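Local coordinates for transferrin binding protein B (Actinobacillus suis, PDB 3PQU) that probably binds host transferrin at the surface of the outer membrane as a lipoprotein receptor that helps the pathogen acquire iron, at residues A[84-89]-A[120-125]. Sequence-based numbering, arbitrary orientation.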
loop_
_atom_site.group_PDB
_atom_site.type_symbol
_atom_site.label_atom_id
_atom_site.label_comp_id
_atom_site.label_asym_id
_atom_site.label_seq_id
_atom_site.Cartn_x
_atom_site.Cartn_y
_atom_site.Cartn_z
ATOM N N ASN A 84 -12.562 1.440 0.335
ATOM C CA ASN A 84 -13.463 1.574 1.467
ATOM C C ASN A 84 -13.386 0.345 2.363
ATOM O O ASN A 84 -13.977 -0.692 2.048
ATOM C CB ASN A 84 -14.896 1.779 0.974
ATOM C CG ASN A 84 -15.882 1.918 2.110
ATOM O OD1 ASN A 84 -15.490 2.020 3.273
ATOM N ND2 ASN A 84 -17.169 1.921 1.784
ATOM N N ILE A 85 -12.662 0.455 3.476
ATOM C CA ILE A 85 -12.426 -0.711 4.325
ATOM C C ILE A 85 -13.657 -1.083 5.133
ATOM O O ILE A 85 -13.688 -2.126 5.770
ATOM C CB ILE A 85 -11.223 -0.537 5.270
ATOM C CG1 ILE A 85 -11.498 0.555 6.301
ATOM C CG2 ILE A 85 -9.952 -0.267 4.479
ATOM C CD1 ILE A 85 -10.451 0.624 7.387
ATOM N N ASP A 86 -14.662 -0.217 5.099
ATOM C CA ASP A 86 -15.957 -0.521 5.693
ATOM C C ASP A 86 -16.668 -1.594 4.880
ATOM O O ASP A 86 -17.490 -2.332 5.409
ATOM C CB ASP A 86 -16.825 0.734 5.777
ATOM C CG ASP A 86 -16.312 1.728 6.803
ATOM O OD1 ASP A 86 -15.584 1.306 7.734
ATOM O OD2 ASP A 86 -16.646 2.929 6.677
ATOM N N GLU A 87 -16.346 -1.679 3.592
ATOM C CA GLU A 87 -16.891 -2.729 2.747
ATOM C C GLU A 87 -16.050 -3.996 2.903
ATOM O O GLU A 87 -15.037 -4.155 2.231
ATOM C CB GLU A 87 -16.880 -2.306 1.282
ATOM C CG GLU A 87 -17.780 -1.142 0.941
ATOM C CD GLU A 87 -17.737 -0.809 -0.541
ATOM O OE1 GLU A 87 -18.111 0.325 -0.916
ATOM O OE2 GLU A 87 -17.320 -1.684 -1.330
ATOM N N ILE A 88 -16.465 -4.886 3.797
ATOM C CA ILE A 88 -15.769 -6.147 4.002
ATOM C C ILE A 88 -15.767 -6.970 2.708
ATOM O O ILE A 88 -16.806 -7.144 2.066
ATOM C CB ILE A 88 -16.422 -6.939 5.165
ATOM C CG1 ILE A 88 -16.453 -6.091 6.441
ATOM C CG2 ILE A 88 -15.688 -8.248 5.422
ATOM C CD1 ILE A 88 -15.060 -5.748 7.019
ATOM N N PRO A 89 -14.594 -7.465 2.292
ATOM C CA PRO A 89 -14.574 -8.169 0.998
ATOM C C PRO A 89 -15.558 -9.335 0.946
ATOM O O PRO A 89 -15.616 -10.101 1.902
ATOM C CB PRO A 89 -13.126 -8.698 0.901
ATOM C CG PRO A 89 -12.318 -7.749 1.741
ATOM C CD PRO A 89 -13.246 -7.289 2.868
ATOM N N TYR A 120 -7.187 1.685 10.258
ATOM C CA TYR A 120 -6.732 1.718 8.875
ATOM C C TYR A 120 -6.722 0.328 8.223
ATOM O O TYR A 120 -6.532 0.190 7.023
ATOM C CB TYR A 120 -5.331 2.340 8.807
ATOM C CG TYR A 120 -5.298 3.768 9.321
ATOM C CD1 TYR A 120 -5.762 4.818 8.529
ATOM C CD2 TYR A 120 -4.812 4.066 10.591
ATOM C CE1 TYR A 120 -5.753 6.136 8.990
ATOM C CE2 TYR A 120 -4.794 5.399 11.066
ATOM C CZ TYR A 120 -5.269 6.417 10.254
ATOM O OH TYR A 120 -5.255 7.725 10.690
ATOM N N VAL A 121 -6.916 -0.699 9.026
ATOM C CA VAL A 121 -6.747 -2.061 8.545
ATOM C C VAL A 121 -7.948 -2.917 8.912
ATOM O O VAL A 121 -8.584 -2.685 9.944
ATOM C CB VAL A 121 -5.461 -2.670 9.140
ATOM C CG1 VAL A 121 -5.397 -4.152 8.861
ATOM C CG2 VAL A 121 -4.234 -1.945 8.583
ATOM N N ARG A 122 -8.267 -3.875 8.043
ATOM C CA ARG A 122 -9.202 -4.940 8.352
ATOM C C ARG A 122 -8.532 -6.264 7.981
ATOM O O ARG A 122 -7.885 -6.356 6.943
ATOM C CB ARG A 122 -10.488 -4.792 7.525
ATOM C CG ARG A 122 -11.348 -3.587 7.882
ATOM C CD ARG A 122 -12.045 -3.760 9.227
ATOM N NE ARG A 122 -12.816 -2.565 9.572
ATOM C CZ ARG A 122 -12.324 -1.528 10.246
ATOM N NH1 ARG A 122 -11.063 -1.546 10.661
ATOM N NH2 ARG A 122 -13.097 -0.483 10.517
ATOM N N SER A 123 -8.693 -7.291 8.805
ATOM C CA SER A 123 -8.135 -8.584 8.444
ATOM C C SER A 123 -8.875 -9.702 9.124
ATOM O O SER A 123 -9.634 -9.460 10.055
ATOM C CB SER A 123 -6.649 -8.681 8.802
ATOM O OG SER A 123 -6.479 -9.077 10.157
ATOM N N GLY A 124 -8.603 -10.925 8.653
ATOM C CA GLY A 124 -9.071 -12.154 9.277
ATOM C C GLY A 124 -9.839 -12.996 8.278
ATOM O O GLY A 124 -9.270 -13.649 7.400
ATOM N N TYR A 125 -11.158 -12.970 8.402
ATOM C CA TYR A 125 -11.984 -13.876 7.626
ATOM C C TYR A 125 -13.393 -13.322 7.480
ATOM O O TYR A 125 -13.842 -12.460 8.249
ATOM C CB TYR A 125 -12.013 -15.265 8.280
ATOM C CG TYR A 125 -12.322 -15.221 9.766
ATOM C CD1 TYR A 125 -13.623 -14.971 10.225
ATOM C CD2 TYR A 125 -11.318 -15.409 10.711
ATOM C CE1 TYR A 125 -13.916 -14.909 11.614
ATOM C CE2 TYR A 125 -11.598 -15.357 12.100
ATOM C CZ TYR A 125 -12.909 -15.110 12.532
ATOM O OH TYR A 125 -13.196 -15.045 13.876
#
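Tyr120 meets Ile85 through its backbone: the Ile85 CD1 methyl rests 3.8 Å from Tyr120 C, while the tyrosine side chain starts away from the loop and touches Pro302. Val121 then adds little, its side chain touching Ala308 and Ala323 of the N-lobe barrel, yet its carbonyl O takes a 2.8 Å hydrogen bond from Arg122 NH1, which arrives above the carbonyl plane. Leu118 O accepts from the same NH1, and this double grip ties the guanidinium back along its own chain.

Ile85 and Arg122 share the bulk of the packing equally. The arginine bends at chi2 (-72°) and folds back over the preceding residues, bringing one face of the guanidinium under Ile85 CD1, which lies 3.9 Å from the plane and offset toward its rim. Ile85 reaches there with CG1 held between its backbone N and carbonyl carbon (chi1 66°). Lower down the arginine, CG sits 3.5 Å from Ile85 O, and Ile88 CD1 touches Arg122 CD at 4.2 Å. Asp86 OD1 stays 4.1 Å from Arg122 NH2, too far for a salt bridge, although the opposite charges may attract weakly.

No hydrogen bond joins the two segments, illustrating how a loop can pack on a strand by van der Waals contact, its shape set internally. Asn84 OD1 accepts from Asp86 N at 3.0 Å, forming an Asx turn within a type I beta turn from Asn84 to Glu87. Isoleucine packing on a folded-back arginine thus joins the loop between strand 78-80 and helix 91-97 to strand 121-128 in the antiparallel sheet of the TbpB N-lobe handle.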